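PDB 2X7Q: possible thiamine biosynthesis enzyme from Candida albicans, which is of unknown function, but has the periplasmic-binding-protein fold of the SsuA/TauA family and so probably binds a small solute, possibly a thiamine precursor. Local coordinates for residues Lys119-Ser124 and Asp147-Leu152; Asn157-Val162 and Asp172-Glu177; Phe135-Gln140 and Gln192-Tyr197. The protein carries 1 engineered substitution. All blocks are in the same frame, centred on the assembly; numbering follows the deposited sequence.

Contact 1 of 3, residues Lys119-Ser124 and Asp147-Leu152; sequences KRIGVS and DQFQVL
Ile121 and Phe149 lie side by side, pointing the same way from neighbouring parallel strands, with Ile121 CB 3.8 Å from Phe149 CD2. Ile121 CG1 and Phe149 CG each stand anti to their own carbonyl carbon (chi1 -58° and -62°), matching first torsions that fit this common direction. Val123 CG1 approaches the same ring atom, Phe149 CD2, at 4.1 Å, but its side chain crosses the ring obliquely. All three residues are on the sheet face covered by helix 129-141, where Phe149 also meets Tyr131.

On the other face the Gln148 side chain runs aslant across that of Arg120, OE1 3.7 Å from Arg120 CG, amide and guanidinium planes 33° apart. Gln150, modelled in two conformers, puts NE2 3.6 Å from Arg120 CB in one of them, with a weak bond to Ser171. The guanidinium leads away to a salt bridge with Asp172.

Register is fixed by four backbone bonds: Ile121 N to Gln148 O (2.8 Å), Gln150 N to Ile121 O (2.9 Å), Val123 N to Gln150 O (3.0 Å) and Leu152 N to Val123 O (2.9 Å). Beyond them, one water donates to Lys119 O and accepts from Asp147 N.

The peptide groups thus set the pairing, while side chains separate by chemistry: hydrocarbon beneath the helix, glutamine amides against the aliphatic part of Arg120 opposite.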
loop_
_atom_site.group_PDB
_atom_site.type_symbol
_atom_site.label_atom_id
_atom_site.label_comp_id
_atom_site.label_asym_id
_atom_site.label_seq_id
_atom_site.Cartn_x
_atom_site.Cartn_y
_atom_site.Cartn_z
ATOM N N LYS A 119 3.702 -23.222 -7.695
ATOM C CA LYS A 119 5.070 -23.185 -8.195
ATOM C C LYS A 119 5.298 -21.918 -9.014
ATOM O O LYS A 119 6.227 -21.158 -8.750
ATOM C CB LYS A 119 5.370 -24.427 -9.040
ATOM C CG LYS A 119 5.317 -25.741 -8.270
ATOM C CD LYS A 119 6.218 -25.704 -7.040
ATOM C CE LYS A 119 7.653 -25.362 -7.401
ATOM N NZ LYS A 119 8.247 -26.329 -8.352
ATOM N N ARG A 120 4.448 -21.704 -10.012
ATOM C CA ARG A 120 4.517 -20.502 -10.835
ATOM C C ARG A 120 3.672 -19.391 -10.222
ATOM O O ARG A 120 2.448 -19.504 -10.132
ATOM C CB ARG A 120 4.035 -20.798 -12.255
ATOM C CG ARG A 120 4.915 -21.770 -13.024
ATOM C CD ARG A 120 4.283 -22.153 -14.345
ATOM N NE ARG A 120 3.042 -22.898 -14.155
ATOM C CZ ARG A 120 2.210 -23.229 -15.138
ATOM N NH1 ARG A 120 2.472 -22.881 -16.387
ATOM N NH2 ARG A 120 1.104 -23.906 -14.875
ATOM N N ILE A 121 4.333 -18.316 -9.805
ATOM C CA ILE A 121 3.650 -17.201 -9.159
ATOM C C ILE A 121 3.581 -15.973 -10.059
ATOM O O ILE A 121 4.610 -15.419 -10.446
ATOM C CB ILE A 121 4.337 -16.812 -7.836
ATOM C CG1 ILE A 121 4.369 -18.009 -6.882
ATOM C CG2 ILE A 121 3.624 -15.633 -7.193
ATOM C CD1 ILE A 121 3.002 -18.565 -6.551
ATOM N N GLY A 122 2.364 -15.548 -10.384
ATOM C CA GLY A 122 2.164 -14.364 -11.198
ATOM C C GLY A 122 2.176 -13.104 -10.357
ATOM O O GLY A 122 1.490 -13.020 -9.335
ATOM N N VAL A 123 2.963 -12.123 -10.783
ATOM C CA VAL A 123 3.057 -10.856 -10.071
ATOM C C VAL A 123 2.937 -9.690 -11.042
ATOM O O VAL A 123 3.304 -9.809 -12.207
ATOM C CB VAL A 123 4.384 -10.732 -9.303
ATOM C CG1 VAL A 123 4.530 -11.865 -8.301
ATOM C CG2 VAL A 123 5.557 -10.714 -10.272
ATOM N N SER A 124 2.412 -8.569 -10.562
ATOM C CA SER A 124 2.341 -7.361 -11.370
ATOM C C SER A 124 3.751 -6.941 -11.764
ATOM O O SER A 124 4.043 -6.747 -12.940
ATOM C CB SER A 124 1.646 -6.241 -10.596
ATOM O OG SER A 124 2.324 -5.950 -9.383
ATOM N N ASP A 147 10.315 -19.574 -6.745
ATOM C CA ASP A 147 11.381 -19.062 -7.602
ATOM C C ASP A 147 10.936 -18.885 -9.052
ATOM O O ASP A 147 11.701 -18.410 -9.890
ATOM C CB ASP A 147 12.617 -19.963 -7.522
ATOM C CG ASP A 147 12.294 -21.425 -7.762
ATOM O OD1 ASP A 147 11.515 -21.726 -8.689
ATOM O OD2 ASP A 147 12.839 -22.281 -7.035
ATOM N N GLN A 148 9.695 -19.267 -9.341
ATOM C CA GLN A 148 9.119 -19.060 -10.666
ATOM C C GLN A 148 8.132 -17.897 -10.636
ATOM O O GLN A 148 7.060 -17.997 -10.038
ATOM C CB GLN A 148 8.415 -20.327 -11.156
ATOM C CG GLN A 148 9.350 -21.497 -11.432
ATOM C CD GLN A 148 8.654 -22.648 -12.131
ATOM O OE1 GLN A 148 8.461 -22.627 -13.346
ATOM N NE2 GLN A 148 8.276 -23.663 -11.364
ATOM N N PHE A 149 8.494 -16.796 -11.285
ATOM C CA PHE A 149 7.656 -15.605 -11.282
ATOM C C PHE A 149 7.316 -15.129 -12.689
ATOM O O PHE A 149 8.180 -15.067 -13.563
ATOM C CB PHE A 149 8.325 -14.477 -10.494
ATOM C CG PHE A 149 8.543 -14.801 -9.041
ATOM C CD1 PHE A 149 9.792 -15.183 -8.580
ATOM C CD2 PHE A 149 7.496 -14.723 -8.137
ATOM C CE1 PHE A 149 9.994 -15.480 -7.247
ATOM C CE2 PHE A 149 7.691 -15.021 -6.802
ATOM C CZ PHE A 149 8.942 -15.400 -6.356
ATOM N N GLN A 150 6.046 -14.794 -12.901
ATOM C CA GLN A 150 5.589 -14.297 -14.195
ATOM C C GLN A 150 5.178 -12.831 -14.106
ATOM O O GLN A 150 4.125 -12.504 -13.556
ATOM C CB GLN A 150 4.424 -15.135 -14.719
ATOM C CG GLN A 150 4.804 -16.554 -15.130
ATOM C CD GLN A 150 5.090 -17.455 -13.945
ATOM O OE1 GLN A 150 6.006 -18.276 -13.982
ATOM N NE2 GLN A 150 4.305 -17.306 -12.884
ATOM N N VAL A 151 6.029 -11.948 -14.623
ATOM C CA VAL A 151 5.743 -10.518 -14.612
ATOM C C VAL A 151 4.628 -10.208 -15.605
ATOM O O VAL A 151 4.825 -10.285 -16.819
ATOM C CB VAL A 151 6.991 -9.693 -14.963
ATOM C CG1 VAL A 151 6.665 -8.206 -14.952
ATOM C CG2 VAL A 151 8.120 -10.004 -13.994
ATOM N N LEU A 152 3.456 -9.857 -15.084
ATOM C CA LEU A 152 2.272 -9.683 -15.920
ATOM C C LEU A 152 1.757 -8.241 -15.948
ATOM O O LEU A 152 0.808 -7.928 -16.668
ATOM C CB LEU A 152 1.170 -10.651 -15.480
ATOM C CG LEU A 152 1.531 -12.131 -15.643
ATOM C CD1 LEU A 152 0.670 -13.011 -14.756
ATOM C CD2 LEU A 152 1.440 -12.563 -17.102
HETATM O O HOH W 1 8.508 -21.738 -7.285
#

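Contact 2 of 3, residues Asn157-Val162 and Asp172-Glu177; sequences NLRDSV and DAFMWE
Leu158 presses its CB over the centre of the Phe174 ring, 3.9 Å from the centroid and only 11° off the normal, a CH-pi contact with one face. Val162 comes to the same ring from its edge: CG1 lies near the ring plane, 3.5 Å from Phe174 CD1, and the two side chains cross at about a right angle. Phe174 CG sits between the backbone N and the carbonyl carbon (chi1 69°), and its ring stands against the helix. Val162 CG1 also reaches the strand backbone, 3.7 Å from Ala173 CA. This is the tight part.

Packing thins toward the partly exposed Trp176, whose indole meets one methyl: Leu158 CD1 lies 3.6 Å from Trp176 CZ3. Arg159 brings its aliphatic CG to the Phe174 ring at a slant, 4.0 Å from Phe174 CZ; its guanidinium turns to Glu189 in a salt bridge.

No hydrogen bond joins the two segments. The polar ties of the helix go to other residues, Val162 O to Arg109, Ser161 OG to Ser171 and Asn157 ND2 to Leu152 O, so between 157-162 and 172-177 the cohesion is apolar and CH-pi.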
loop_
_atom_site.group_PDB
_atom_site.type_symbol
_atom_site.label_atom_id
_atom_site.label_comp_id
_atom_site.label_asym_id
_atom_site.label_seq_id
_atom_site.Cartn_x
_atom_site.Cartn_y
_atom_site.Cartn_z
ATOM N N ASN A 157 -4.210 -9.191 -16.656
ATOM C CA ASN A 157 -3.234 -10.165 -17.125
ATOM C C ASN A 157 -3.005 -11.269 -16.095
ATOM O O ASN A 157 -2.786 -12.424 -16.451
ATOM C CB ASN A 157 -1.909 -9.477 -17.469
ATOM C CG ASN A 157 -1.969 -8.710 -18.771
ATOM O OD1 ASN A 157 -2.950 -8.795 -19.506
ATOM N ND2 ASN A 157 -0.914 -7.958 -19.066
ATOM N N LEU A 158 -3.057 -10.902 -14.819
ATOM C CA LEU A 158 -2.903 -11.866 -13.736
ATOM C C LEU A 158 -4.047 -12.874 -13.733
ATOM O O LEU A 158 -3.833 -14.064 -13.521
ATOM C CB LEU A 158 -2.825 -11.150 -12.386
ATOM C CG LEU A 158 -1.537 -10.374 -12.101
ATOM C CD1 LEU A 158 -1.697 -9.489 -10.875
ATOM C CD2 LEU A 158 -0.361 -11.326 -11.929
ATOM N N ARG A 159 -5.262 -12.390 -13.977
ATOM C CA ARG A 159 -6.434 -13.257 -14.024
ATOM C C ARG A 159 -6.400 -14.156 -15.255
ATOM O O ARG A 159 -6.721 -15.338 -15.176
ATOM C CB ARG A 159 -7.721 -12.429 -14.010
ATOM C CG ARG A 159 -7.887 -11.549 -12.782
ATOM C CD ARG A 159 -9.317 -11.049 -12.655
ATOM N NE ARG A 159 -9.778 -10.384 -13.871
ATOM C CZ ARG A 159 -9.660 -9.079 -14.099
ATOM N NH1 ARG A 159 -9.094 -8.296 -13.194
ATOM N NH2 ARG A 159 -10.109 -8.557 -15.232
ATOM N N ASP A 160 -6.013 -13.588 -16.393
ATOM C CA ASP A 160 -5.912 -14.355 -17.630
ATOM C C ASP A 160 -4.812 -15.410 -17.522
ATOM O O ASP A 160 -4.937 -16.511 -18.056
ATOM C CB ASP A 160 -5.636 -13.432 -18.818
ATOM C CG ASP A 160 -6.812 -12.534 -19.142
ATOM O OD1 ASP A 160 -7.903 -12.748 -18.573
ATOM O OD2 ASP A 160 -6.649 -11.615 -19.972
ATOM N N SER A 161 -3.737 -15.068 -16.820
ATOM C CA SER A 161 -2.605 -15.974 -16.656
ATOM C C SER A 161 -2.986 -17.244 -15.903
ATOM O O SER A 161 -2.707 -18.351 -16.361
ATOM C CB SER A 161 -1.462 -15.266 -15.937
ATOM O OG SER A 161 -0.381 -16.148 -15.715
ATOM N N VAL A 162 -3.623 -17.078 -14.748
ATOM C CA VAL A 162 -4.029 -18.218 -13.935
ATOM C C VAL A 162 -5.120 -19.029 -14.624
ATOM O O VAL A 162 -5.375 -20.178 -14.264
ATOM C CB VAL A 162 -4.504 -17.783 -12.536
ATOM C CG1 VAL A 162 -3.339 -17.232 -11.728
ATOM C CG2 VAL A 162 -5.621 -16.759 -12.645
ATOM N N ASP A 172 0.261 -20.410 -11.732
ATOM C CA ASP A 172 -0.529 -21.252 -10.846
ATOM C C ASP A 172 -1.417 -20.409 -9.938
ATOM O O ASP A 172 -2.541 -20.799 -9.615
ATOM C CB ASP A 172 0.377 -22.159 -10.008
ATOM C CG ASP A 172 1.036 -23.248 -10.830
ATOM O OD1 ASP A 172 0.545 -23.536 -11.939
ATOM O OD2 ASP A 172 2.045 -23.817 -10.364
ATOM N N ALA A 173 -0.911 -19.247 -9.539
ATOM C CA ALA A 173 -1.656 -18.354 -8.659
ATOM C C ALA A 173 -1.010 -16.975 -8.556
ATOM O O ALA A 173 0.163 -16.800 -8.884
ATOM C CB ALA A 173 -1.799 -18.969 -7.276
ATOM N N PHE A 174 -1.794 -16.002 -8.102
ATOM C CA PHE A 174 -1.300 -14.654 -7.852
ATOM C C PHE A 174 -1.966 -14.107 -6.594
ATOM O O PHE A 174 -2.973 -14.645 -6.136
ATOM C CB PHE A 174 -1.581 -13.743 -9.050
ATOM C CG PHE A 174 -3.039 -13.434 -9.252
ATOM C CD1 PHE A 174 -3.844 -14.280 -9.998
ATOM C CD2 PHE A 174 -3.603 -12.293 -8.704
ATOM C CE1 PHE A 174 -5.184 -13.996 -10.190
ATOM C CE2 PHE A 174 -4.940 -12.004 -8.891
ATOM C CZ PHE A 174 -5.732 -12.857 -9.633
HETATM N N MSE A 175 -1.406 -13.042 -6.035
HETATM C CA MSE A 175 -1.953 -12.459 -4.817
HETATM C C MSE A 175 -2.396 -11.015 -5.049
HETATM O O MSE A 175 -1.669 -10.214 -5.642
HETATM C CB MSE A 175 -0.931 -12.532 -3.682
HETATM C CG MSE A 175 -0.458 -13.936 -3.374
HETATM SE SE MSE A 175 0.854 -14.006 -1.946
HETATM C CE MSE A 175 -0.181 -13.151 -0.547
ATOM N N TRP A 176 -3.595 -10.688 -4.578
ATOM C CA TRP A 176 -4.154 -9.357 -4.774
ATOM C C TRP A 176 -5.091 -9.015 -3.623
ATOM O O TRP A 176 -5.620 -9.908 -2.960
ATOM C CB TRP A 176 -4.900 -9.296 -6.108
ATOM C CG TRP A 176 -4.853 -7.953 -6.769
ATOM C CD1 TRP A 176 -5.864 -7.043 -6.853
ATOM C CD2 TRP A 176 -3.728 -7.368 -7.442
ATOM N NE1 TRP A 176 -5.442 -5.929 -7.540
ATOM C CE2 TRP A 176 -4.139 -6.103 -7.908
ATOM C CE3 TRP A 176 -2.421 -7.794 -7.693
ATOM C CZ2 TRP A 176 -3.280 -5.259 -8.614
ATOM C CZ3 TRP A 176 -1.574 -6.952 -8.393
ATOM C CH2 TRP A 176 -2.006 -5.700 -8.845
ATOM N N GLU A 177 -5.291 -7.724 -3.382
ATOM C CA GLU A 177 -6.161 -7.282 -2.299
ATOM C C GLU A 177 -7.524 -7.962 -2.407
ATOM O O GLU A 177 -8.107 -8.034 -3.488
ATOM C CB GLU A 177 -6.303 -5.758 -2.310
ATOM C CG GLU A 177 -6.935 -5.182 -1.051
ATOM C CD GLU A 177 -8.443 -5.341 -1.031
ATOM O OE1 GLU A 177 -9.100 -4.904 -2.000
ATOM O OE2 GLU A 177 -8.968 -5.904 -0.048
#

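Contact 3 of 3, residues Phe135-Gln140 and Gln192-Tyr197; sequences FVLAHQ and QIDQIY
Asp194 brings the flat group that meets Leu137: its carboxylate OD2 lies 3.7 Å from Leu137 CD1, and the methyl stands well off the carboxylate plane rather than in it. OD1 is met on that same side of the plane by the backbone of the next residue, Gln195 N donating at 2.7 Å from 46° out of the plane, in a bent bond. This bond, inside the strand, helps to hold the carboxylate's rotation while Asp194 and Leu137 slide past each other in opposite directions. A second flat group, the Gln140 carboxamide, has its OE1 4.0 Å from Ile196 CD1, but two conformers were modelled for Gln140, so this edge of the contact is doubtful.

The main load falls on Ile196. Its CG1 is anti to the backbone N and its CD1 continues straight on (chi2 -180°), so that CD1 reaches the helix surface. There it finds Leu137 CA at 3.9 Å and Val136 CG1 also at 3.9 Å, with Leu137 CB a little farther at 4.2 Å. No hydrogen bond crosses. Alongside, Met175, a selenomethionine on strand 173-177, packs against both Leu137 and Ile196, and Val103 of strand 100-106 lies against Leu137.

Helix 129-141 connects strands 120-123 and 148-151, yet it spans the sheet as far as the edge strand 190-197; the axis of its segment 135-140 lies at 105° to that of segment 192-197. A crossover helix covering one face of a mixed sheet in this way belongs to the three-layer alpha/beta domains of the periplasmic binding protein fold.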
loop_
_atom_site.group_PDB
_atom_site.type_symbol
_atom_site.label_atom_id
_atom_site.label_comp_id
_atom_site.label_asym_id
_atom_site.label_seq_id
_atom_site.Cartn_x
_atom_site.Cartn_y
_atom_site.Cartn_z
ATOM N N PHE A 135 6.506 -14.522 -0.640
ATOM C CA PHE A 135 7.540 -15.039 0.250
ATOM C C PHE A 135 6.993 -15.219 1.663
ATOM O O PHE A 135 7.219 -16.248 2.297
ATOM C CB PHE A 135 8.747 -14.098 0.272
ATOM C CG PHE A 135 9.557 -14.113 -0.996
ATOM C CD1 PHE A 135 9.143 -13.398 -2.110
ATOM C CD2 PHE A 135 10.736 -14.837 -1.070
ATOM C CE1 PHE A 135 9.888 -13.410 -3.275
ATOM C CE2 PHE A 135 11.486 -14.853 -2.232
ATOM C CZ PHE A 135 11.061 -14.136 -3.336
ATOM N N VAL A 136 6.276 -14.212 2.151
ATOM C CA VAL A 136 5.674 -14.268 3.478
ATOM C C VAL A 136 4.720 -15.455 3.585
ATOM O O VAL A 136 4.733 -16.185 4.575
ATOM C CB VAL A 136 4.925 -12.961 3.808
ATOM C CG1 VAL A 136 4.196 -13.076 5.136
ATOM C CG2 VAL A 136 5.891 -11.785 3.822
ATOM N N LEU A 137 3.904 -15.649 2.553
ATOM C CA LEU A 137 2.971 -16.769 2.500
ATOM C C LEU A 137 3.705 -18.104 2.508
ATOM O O LEU A 137 3.337 -19.017 3.243
ATOM C CB LEU A 137 2.093 -16.667 1.253
ATOM C CG LEU A 137 1.119 -17.825 1.037
ATOM C CD1 LEU A 137 0.151 -17.929 2.206
ATOM C CD2 LEU A 137 0.369 -17.666 -0.274
ATOM N N ALA A 138 4.746 -18.208 1.689
ATOM C CA ALA A 138 5.550 -19.419 1.617
ATOM C C ALA A 138 6.118 -19.809 2.984
ATOM O O ALA A 138 6.127 -20.984 3.339
ATOM C CB ALA A 138 6.672 -19.251 0.592
ATOM N N HIS A 139 6.601 -18.828 3.742
ATOM C CA HIS A 139 7.180 -19.097 5.060
ATOM C C HIS A 139 6.135 -19.607 6.052
ATOM O O HIS A 139 6.417 -20.496 6.852
ATOM C CB HIS A 139 7.890 -17.853 5.608
ATOM C CG HIS A 139 8.565 -18.064 6.923
ATOM N ND1 HIS A 139 9.817 -18.648 7.043
ATOM C CD2 HIS A 139 8.185 -17.760 8.187
ATOM C CE1 HIS A 139 10.161 -18.696 8.308
ATOM N NE2 HIS A 139 9.186 -18.161 9.032
ATOM N N GLN A 140 4.928 -19.051 5.990
ATOM C CA GLN A 140 3.844 -19.464 6.872
ATOM C C GLN A 140 3.326 -20.851 6.502
ATOM O O GLN A 140 2.831 -21.586 7.352
ATOM C CB GLN A 140 2.702 -18.451 6.817
ATOM C CG GLN A 140 1.515 -18.804 7.687
ATOM C CD GLN A 140 0.330 -17.902 7.436
ATOM O OE1 GLN A 140 0.376 -16.707 7.722
ATOM N NE2 GLN A 140 -0.744 -18.470 6.898
ATOM N N GLN A 192 -10.600 -18.370 -5.246
ATOM C CA GLN A 192 -9.770 -18.181 -4.060
ATOM C C GLN A 192 -9.352 -19.513 -3.452
ATOM O O GLN A 192 -10.167 -20.424 -3.310
ATOM C CB GLN A 192 -10.506 -17.344 -3.012
ATOM C CG GLN A 192 -9.757 -17.205 -1.696
ATOM C CD GLN A 192 -10.537 -16.425 -0.660
ATOM O OE1 GLN A 192 -10.685 -16.862 0.480
ATOM N NE2 GLN A 192 -11.039 -15.262 -1.052
ATOM N N ILE A 193 -8.077 -19.616 -3.090
ATOM C CA ILE A 193 -7.553 -20.830 -2.480
ATOM C C ILE A 193 -6.939 -20.549 -1.112
ATOM O O ILE A 193 -6.652 -21.474 -0.353
ATOM C CB ILE A 193 -6.499 -21.508 -3.378
ATOM C CG1 ILE A 193 -5.303 -20.580 -3.604
ATOM C CG2 ILE A 193 -7.117 -21.923 -4.701
ATOM C CD1 ILE A 193 -4.210 -21.195 -4.458
ATOM N N ASP A 194 -6.748 -19.270 -0.799
ATOM C CA ASP A 194 -6.146 -18.881 0.473
ATOM C C ASP A 194 -6.178 -17.366 0.685
ATOM O O ASP A 194 -6.373 -16.598 -0.259
ATOM C CB ASP A 194 -4.704 -19.389 0.541
ATOM C CG ASP A 194 -4.192 -19.512 1.961
ATOM O OD1 ASP A 194 -4.969 -19.258 2.905
ATOM O OD2 ASP A 194 -3.008 -19.868 2.131
ATOM N N GLN A 195 -5.992 -16.948 1.935
ATOM C CA GLN A 195 -5.893 -15.534 2.283
ATOM C C GLN A 195 -4.731 -15.338 3.247
ATOM O O GLN A 195 -4.180 -16.310 3.758
ATOM C CB GLN A 195 -7.191 -15.038 2.924
ATOM C CG GLN A 195 -8.392 -15.020 1.993
ATOM C CD GLN A 195 -9.640 -14.475 2.667
ATOM O OE1 GLN A 195 -9.657 -14.245 3.876
ATOM N NE2 GLN A 195 -10.692 -14.267 1.884
ATOM N N ILE A 196 -4.353 -14.086 3.491
ATOM C CA ILE A 196 -3.264 -13.793 4.418
ATOM C C ILE A 196 -3.162 -12.306 4.741
ATOM O O ILE A 196 -3.066 -11.471 3.843
ATOM C CB ILE A 196 -1.906 -14.300 3.885
ATOM C CG1 ILE A 196 -0.782 -13.939 4.857
ATOM C CG2 ILE A 196 -1.625 -13.734 2.506
ATOM C CD1 ILE A 196 0.586 -14.401 4.406
ATOM N N TYR A 197 -3.189 -11.984 6.029
ATOM C CA TYR A 197 -3.078 -10.603 6.478
ATOM C C TYR A 197 -1.619 -10.175 6.557
ATOM O O TYR A 197 -0.726 -11.007 6.729
ATOM C CB TYR A 197 -3.727 -10.430 7.854
ATOM C CG TYR A 197 -5.235 -10.559 7.863
ATOM C CD1 TYR A 197 -6.047 -9.470 7.575
ATOM C CD2 TYR A 197 -5.842 -11.765 8.175
ATOM C CE1 TYR A 197 -7.425 -9.586 7.586
ATOM C CE2 TYR A 197 -7.217 -11.892 8.190
ATOM C CZ TYR A 197 -8.005 -10.798 7.896
ATOM O OH TYR A 197 -9.376 -10.918 7.908
#

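How the contacts relate
All three contacts reach one five-stranded mixed sheet, ordered 148-151, 120-123, 173-177, 100-106, 190-197. Contact 1 pairs two strands at one edge, contact 2 sets helix 155-162 on inner strand 173-177, and contact 3 sets helix 129-141 on the opposite edge strand. Centres of contacts 1 and 2 are about 9 Å apart; contact 3 lies about 15 and 14 Å from them. Contact 1 closes before contact 2 opens; helix 129-141 links the strands of contact 1 and strand 190-197 follows both, so contacts 1 and 3 alternate, with contact 2 between the segments of contact 3. Met175 and Phe174 point to opposite sides of their strand, so the helices flank the sheet in one lobe.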